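Local atomic coordinates of dual specificity protein phosphatase 8 (Homo sapiens, PDB entry 4JMK), a protein that is expected to dephosphorylate phosphotyrosine, phosphoserine and phosphothreonine residues in proteins and so to restrain mitogen-activated protein kinases. Residues A[23-35]-A[73-87]. The protein carries 1 engineered substitution. Residues are numbered along the deposited sequence; the frame is centred on the assembly and turned at random.
Sequences LMTQNGISYVLNA and FIDKAKLSSCQVIVH
Met24, its chain bent at chi2 and chi3, brings CE within 4.0 Å of Ile85 CG2, where Ile29 CG2 also packs. A Schellman motif with Gly28 as C-prime residue ends helix 21-26; there one water accepts from Gln83 N and Ser30 OG and donates to Gly28 O. Tyr31 CG stands anti to its carbonyl carbon (chi1 -80°), which lays the ring on helix 67-79. Ala77 CB sits over the centre of one ring face, 3.9 Å from the centroid, a CH-pi contact; Cys82 SG lies at the ring edge, and another part of that edge turns toward the face of Phe73 in an offset edge-to-face pair, planes at 60°. A serine in place of Tyr31 would probably open a gap between strand and helix, leaving Ala77 and Phe73 without their aromatic partner. Strands 29-34 and 83-87 run parallel: Ile85 N donates to Tyr31 O (3.0 Å), Leu33 N to Ile85 O (2.8 Å), His87 N to Leu33 O and Ala35 N to His87 O. On the other sheet face Val32 CG1 meets the His87 ring in plane, 3.6 Å from CD2. Leu33, back on the Tyr31 face, packs CB 3.9 Å from Phe73 CE2. A water bonds to His87 NE2 and weakly to Asn34 ND2, which also donates to Cys39 O; Ser36 OG holds Asn34 OD1. Helix 67-79 links strands 50-52 and 83-87 in a beta-alpha-beta crossover over strand 29-34, within the dual-specificity phosphatase domain, ending beside Ser88, the engineered replacement of the predicted phosphocysteine nucleophile.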
loop_
_atom_site.group_PDB
_atom_site.type_symbol
_atom_site.label_atom_id
_atom_site.label_comp_id
_atom_site.label_asym_id
_atom_site.label_seq_id
_atom_site.Cartn_x
_atom_site.Cartn_y
_atom_site.Cartn_z
ATOM N N LEU A 23 -4.295 19.432 -0.351
ATOM C CA LEU A 23 -5.065 18.201 -0.222
ATOM C C LEU A 23 -4.573 17.389 0.971
ATOM O O LEU A 23 -5.369 16.860 1.760
ATOM C CB LEU A 23 -4.928 17.374 -1.493
ATOM C CG LEU A 23 -5.711 16.067 -1.537
ATOM C CD1 LEU A 23 -7.215 16.347 -1.548
ATOM C CD2 LEU A 23 -5.285 15.240 -2.751
ATOM N N MET A 24 -3.252 17.279 1.090
ATOM C CA MET A 24 -2.655 16.540 2.196
ATOM C C MET A 24 -2.962 17.192 3.545
ATOM O O MET A 24 -3.317 16.502 4.500
ATOM C CB MET A 24 -1.143 16.393 1.988
ATOM C CG MET A 24 -0.783 15.549 0.779
ATOM S SD MET A 24 -0.995 13.777 1.101
ATOM C CE MET A 24 0.395 13.557 2.238
ATOM N N THR A 25 -2.840 18.515 3.631
ATOM C CA THR A 25 -3.117 19.190 4.905
ATOM C C THR A 25 -4.610 19.173 5.225
ATOM O O THR A 25 -5.001 19.025 6.383
ATOM C CB THR A 25 -2.607 20.646 4.922
ATOM O OG1 THR A 25 -3.236 21.384 3.868
ATOM C CG2 THR A 25 -1.106 20.689 4.715
ATOM N N GLN A 26 -5.435 19.337 4.190
ATOM C CA GLN A 26 -6.894 19.284 4.302
ATOM C C GLN A 26 -7.360 17.972 4.922
ATOM O O GLN A 26 -8.338 17.934 5.681
ATOM C CB GLN A 26 -7.505 19.436 2.899
ATOM C CG GLN A 26 -9.014 19.370 2.777
ATOM C CD GLN A 26 -9.468 19.466 1.322
ATOM O OE1 GLN A 26 -8.692 19.855 0.445
ATOM N NE2 GLN A 26 -10.719 19.107 1.061
ATOM N N ASN A 27 -6.661 16.889 4.597
ATOM C CA ASN A 27 -7.054 15.557 5.075
ATOM C C ASN A 27 -6.214 15.079 6.244
ATOM O O ASN A 27 -6.341 13.925 6.676
ATOM C CB ASN A 27 -6.963 14.538 3.938
ATOM C CG ASN A 27 -8.077 14.704 2.939
ATOM O OD1 ASN A 27 -9.156 14.138 3.107
ATOM N ND2 ASN A 27 -7.834 15.498 1.901
ATOM N N GLY A 28 -5.350 15.960 6.740
ATOM C CA GLY A 28 -4.512 15.655 7.890
ATOM C C GLY A 28 -3.551 14.494 7.672
ATOM O O GLY A 28 -3.199 13.795 8.617
ATOM N N ILE A 29 -3.114 14.282 6.436
ATOM C CA ILE A 29 -2.204 13.159 6.154
ATOM C C ILE A 29 -0.745 13.512 6.442
ATOM O O ILE A 29 -0.174 14.426 5.820
ATOM C CB ILE A 29 -2.360 12.675 4.695
ATOM C CG1 ILE A 29 -3.814 12.274 4.452
ATOM C CG2 ILE A 29 -1.422 11.478 4.413
ATOM C CD1 ILE A 29 -4.125 11.970 2.992
ATOM N N SER A 30 -0.133 12.779 7.376
ATOM C CA SER A 30 1.227 13.081 7.830
ATOM C C SER A 30 2.233 11.964 7.540
ATOM O O SER A 30 3.440 12.196 7.596
ATOM C CB SER A 30 1.238 13.430 9.330
ATOM O OG SER A 30 0.963 12.291 10.152
ATOM N N TYR A 31 1.739 10.765 7.220
ATOM C CA TYR A 31 2.601 9.633 6.850
ATOM C C TYR A 31 2.486 9.326 5.360
ATOM O O TYR A 31 1.382 9.364 4.801
ATOM C CB TYR A 31 2.165 8.368 7.594
ATOM C CG TYR A 31 2.643 8.254 9.021
ATOM C CD1 TYR A 31 2.086 9.027 10.027
ATOM C CD2 TYR A 31 3.627 7.341 9.364
ATOM C CE1 TYR A 31 2.506 8.899 11.335
ATOM C CE2 TYR A 31 4.056 7.206 10.666
ATOM C CZ TYR A 31 3.494 7.986 11.643
ATOM O OH TYR A 31 3.920 7.853 12.941
ATOM N N VAL A 32 3.611 8.978 4.745
ATOM C CA VAL A 32 3.661 8.663 3.309
ATOM C C VAL A 32 4.477 7.406 3.026
ATOM O O VAL A 32 5.649 7.297 3.432
ATOM C CB VAL A 32 4.272 9.814 2.486
ATOM C CG1 VAL A 32 4.489 9.366 1.007
ATOM C CG2 VAL A 32 3.367 11.050 2.536
ATOM N N LEU A 33 3.851 6.461 2.325
ATOM C CA LEU A 33 4.536 5.281 1.808
ATOM C C LEU A 33 4.616 5.429 0.295
ATOM O O LEU A 33 3.601 5.384 -0.399
ATOM C CB LEU A 33 3.772 4.004 2.185
ATOM C CG LEU A 33 4.417 2.659 1.861
ATOM C CD1 LEU A 33 5.813 2.600 2.349
ATOM C CD2 LEU A 33 3.600 1.515 2.494
ATOM N N ASN A 34 5.833 5.621 -0.199
ATOM C CA ASN A 34 6.099 5.971 -1.590
ATOM C C ASN A 34 6.651 4.742 -2.290
ATOM O O ASN A 34 7.803 4.348 -2.051
ATOM C CB ASN A 34 7.136 7.096 -1.581
ATOM C CG ASN A 34 7.538 7.563 -2.966
ATOM O OD1 ASN A 34 7.447 6.828 -3.949
ATOM N ND2 ASN A 34 8.042 8.788 -3.036
ATOM N N ALA A 35 5.831 4.130 -3.145
ATOM C CA ALA A 35 6.223 2.898 -3.827
ATOM C C ALA A 35 6.714 3.237 -5.220
ATOM O O ALA A 35 5.984 3.070 -6.197
ATOM C CB ALA A 35 5.046 1.933 -3.901
ATOM N N PHE A 73 4.866 -0.377 8.518
ATOM C CA PHE A 73 4.821 1.082 8.426
ATOM C C PHE A 73 3.389 1.599 8.547
ATOM O O PHE A 73 3.119 2.567 9.279
ATOM C CB PHE A 73 5.441 1.536 7.098
ATOM C CG PHE A 73 5.501 3.044 6.923
ATOM C CD1 PHE A 73 6.421 3.812 7.639
ATOM C CD2 PHE A 73 4.648 3.684 6.032
ATOM C CE1 PHE A 73 6.480 5.201 7.472
ATOM C CE2 PHE A 73 4.692 5.068 5.859
ATOM C CZ PHE A 73 5.623 5.834 6.580
ATOM N N ILE A 74 2.471 0.977 7.810
ATOM C CA ILE A 74 1.068 1.385 7.859
ATOM C C ILE A 74 0.521 1.193 9.268
ATOM O O ILE A 74 -0.215 2.054 9.772
ATOM C CB ILE A 74 0.206 0.616 6.820
ATOM C CG1 ILE A 74 0.611 1.030 5.394
ATOM C CG2 ILE A 74 -1.306 0.850 7.061
ATOM C CD1 ILE A 74 0.105 0.083 4.319
ATOM N N ASP A 75 0.895 0.094 9.922
ATOM C CA ASP A 75 0.460 -0.111 11.310
ATOM C C ASP A 75 1.108 0.861 12.310
ATOM O O ASP A 75 0.531 1.146 13.367
ATOM C CB ASP A 75 0.667 -1.568 11.731
ATOM C CG ASP A 75 -0.364 -2.494 11.107
ATOM O OD1 ASP A 75 -1.522 -2.047 10.921
ATOM O OD2 ASP A 75 -0.024 -3.661 10.808
ATOM N N LYS A 76 2.295 1.377 11.997
ATOM C CA LYS A 76 2.878 2.400 12.870
ATOM C C LYS A 76 2.005 3.652 12.867
ATOM O O LYS A 76 1.789 4.269 13.914
ATOM C CB LYS A 76 4.298 2.765 12.452
ATOM C CG LYS A 76 5.328 1.697 12.732
ATOM C CD LYS A 76 6.731 2.235 12.417
ATOM C CE LYS A 76 7.807 1.162 12.514
ATOM N NZ LYS A 76 9.145 1.675 12.047
ATOM N N ALA A 77 1.504 4.026 11.691
ATOM C CA ALA A 77 0.564 5.142 11.581
ATOM C C ALA A 77 -0.718 4.854 12.364
ATOM O O ALA A 77 -1.186 5.691 13.145
ATOM C CB ALA A 77 0.248 5.445 10.107
ATOM N N LYS A 78 -1.274 3.661 12.160
ATOM C CA LYS A 78 -2.481 3.222 12.863
ATOM C C LYS A 78 -2.317 3.312 14.390
ATOM O O LYS A 78 -3.219 3.767 15.090
ATOM C CB LYS A 78 -2.818 1.783 12.447
ATOM C CG LYS A 78 -4.246 1.326 12.762
ATOM C CD LYS A 78 -4.386 -0.172 12.570
ATOM C CE LYS A 78 -5.827 -0.637 12.786
ATOM N NZ LYS A 78 -6.355 -0.332 14.157
ATOM N N LEU A 79 -1.165 2.888 14.899
ATOM C CA LEU A 79 -0.902 2.939 16.336
ATOM C C LEU A 79 -0.794 4.388 16.820
ATOM O O LEU A 79 -1.171 4.703 17.949
ATOM C CB LEU A 79 0.375 2.159 16.676
ATOM C CG LEU A 79 0.653 1.927 18.165
ATOM C CD1 LEU A 79 -0.510 1.169 18.796
ATOM C CD2 LEU A 79 1.960 1.173 18.377
ATOM N N SER A 80 -0.286 5.263 15.956
ATOM C CA SER A 80 -0.118 6.676 16.286
ATOM C C SER A 80 -1.376 7.508 16.032
ATOM O O SER A 80 -1.317 8.742 16.083
ATOM C CB SER A 80 1.038 7.277 15.486
ATOM O OG SER A 80 2.269 6.666 15.816
ATOM N N SER A 81 -2.499 6.841 15.762
ATOM C CA SER A 81 -3.748 7.515 15.407
ATOM C C SER A 81 -3.559 8.476 14.237
ATOM O O SER A 81 -4.096 9.582 14.252
ATOM C CB SER A 81 -4.327 8.282 16.608
ATOM O OG SER A 81 -4.706 7.406 17.648
ATOM N N CYS A 82 -2.781 8.062 13.237
ATOM C CA CYS A 82 -2.491 8.914 12.086
ATOM C C CYS A 82 -2.943 8.250 10.789
ATOM O O CYS A 82 -3.143 7.039 10.742
ATOM C CB CYS A 82 -0.997 9.218 12.000
ATOM S SG CYS A 82 -0.376 10.379 13.264
ATOM N N GLN A 83 -3.089 9.049 9.735
ATOM C CA GLN A 83 -3.425 8.513 8.420
ATOM C C GLN A 83 -2.163 8.444 7.575
ATOM O O GLN A 83 -1.296 9.317 7.681
ATOM C CB GLN A 83 -4.463 9.399 7.718
ATOM C CG GLN A 83 -5.803 9.484 8.438
ATOM C CD GLN A 83 -5.817 10.609 9.445
ATOM O OE1 GLN A 83 -5.901 11.783 9.075
ATOM N NE2 GLN A 83 -5.711 10.263 10.725
ATOM N N VAL A 84 -2.063 7.405 6.744
ATOM C CA VAL A 84 -0.928 7.236 5.841
ATOM C C VAL A 84 -1.470 7.156 4.425
ATOM O O VAL A 84 -2.533 6.564 4.200
ATOM C CB VAL A 84 -0.099 5.963 6.195
ATOM C CG1 VAL A 84 -1.000 4.741 6.297
ATOM C CG2 VAL A 84 1.008 5.716 5.177
ATOM N N ILE A 85 -0.780 7.783 3.478
ATOM C CA ILE A 85 -1.121 7.575 2.084
ATOM C C ILE A 85 -0.054 6.707 1.439
ATOM O O ILE A 85 1.159 6.923 1.619
ATOM C CB ILE A 85 -1.289 8.901 1.306
ATOM C CG1 ILE A 85 -1.684 8.621 -0.146
ATOM C CG2 ILE A 85 -0.029 9.716 1.352
ATOM C CD1 ILE A 85 -1.758 9.870 -0.999
ATOM N N VAL A 86 -0.524 5.698 0.717
ATOM C CA VAL A 86 0.354 4.870 -0.083
ATOM C C VAL A 86 0.169 5.333 -1.520
ATOM O O VAL A 86 -0.962 5.407 -2.015
ATOM C CB VAL A 86 -0.034 3.402 0.012
ATOM C CG1 VAL A 86 0.975 2.561 -0.746
ATOM C CG2 VAL A 86 -0.069 2.988 1.454
ATOM N N HIS A 87 1.267 5.659 -2.192
ATOM C CA HIS A 87 1.165 6.190 -3.545
ATOM C C HIS A 87 2.279 5.674 -4.426
ATOM O O HIS A 87 3.297 5.163 -3.945
ATOM C CB HIS A 87 1.209 7.729 -3.541
ATOM C CG HIS A 87 2.586 8.289 -3.381
ATOM N ND1 HIS A 87 3.405 8.587 -4.457
ATOM C CD2 HIS A 87 3.308 8.589 -2.273
ATOM C CE1 HIS A 87 4.560 9.045 -4.015
ATOM N NE2 HIS A 87 4.531 9.057 -2.695
HETATM O O HOH W 1 -1.553 11.561 9.814
HETATM O O HOH W 2 6.391 10.690 -1.714
#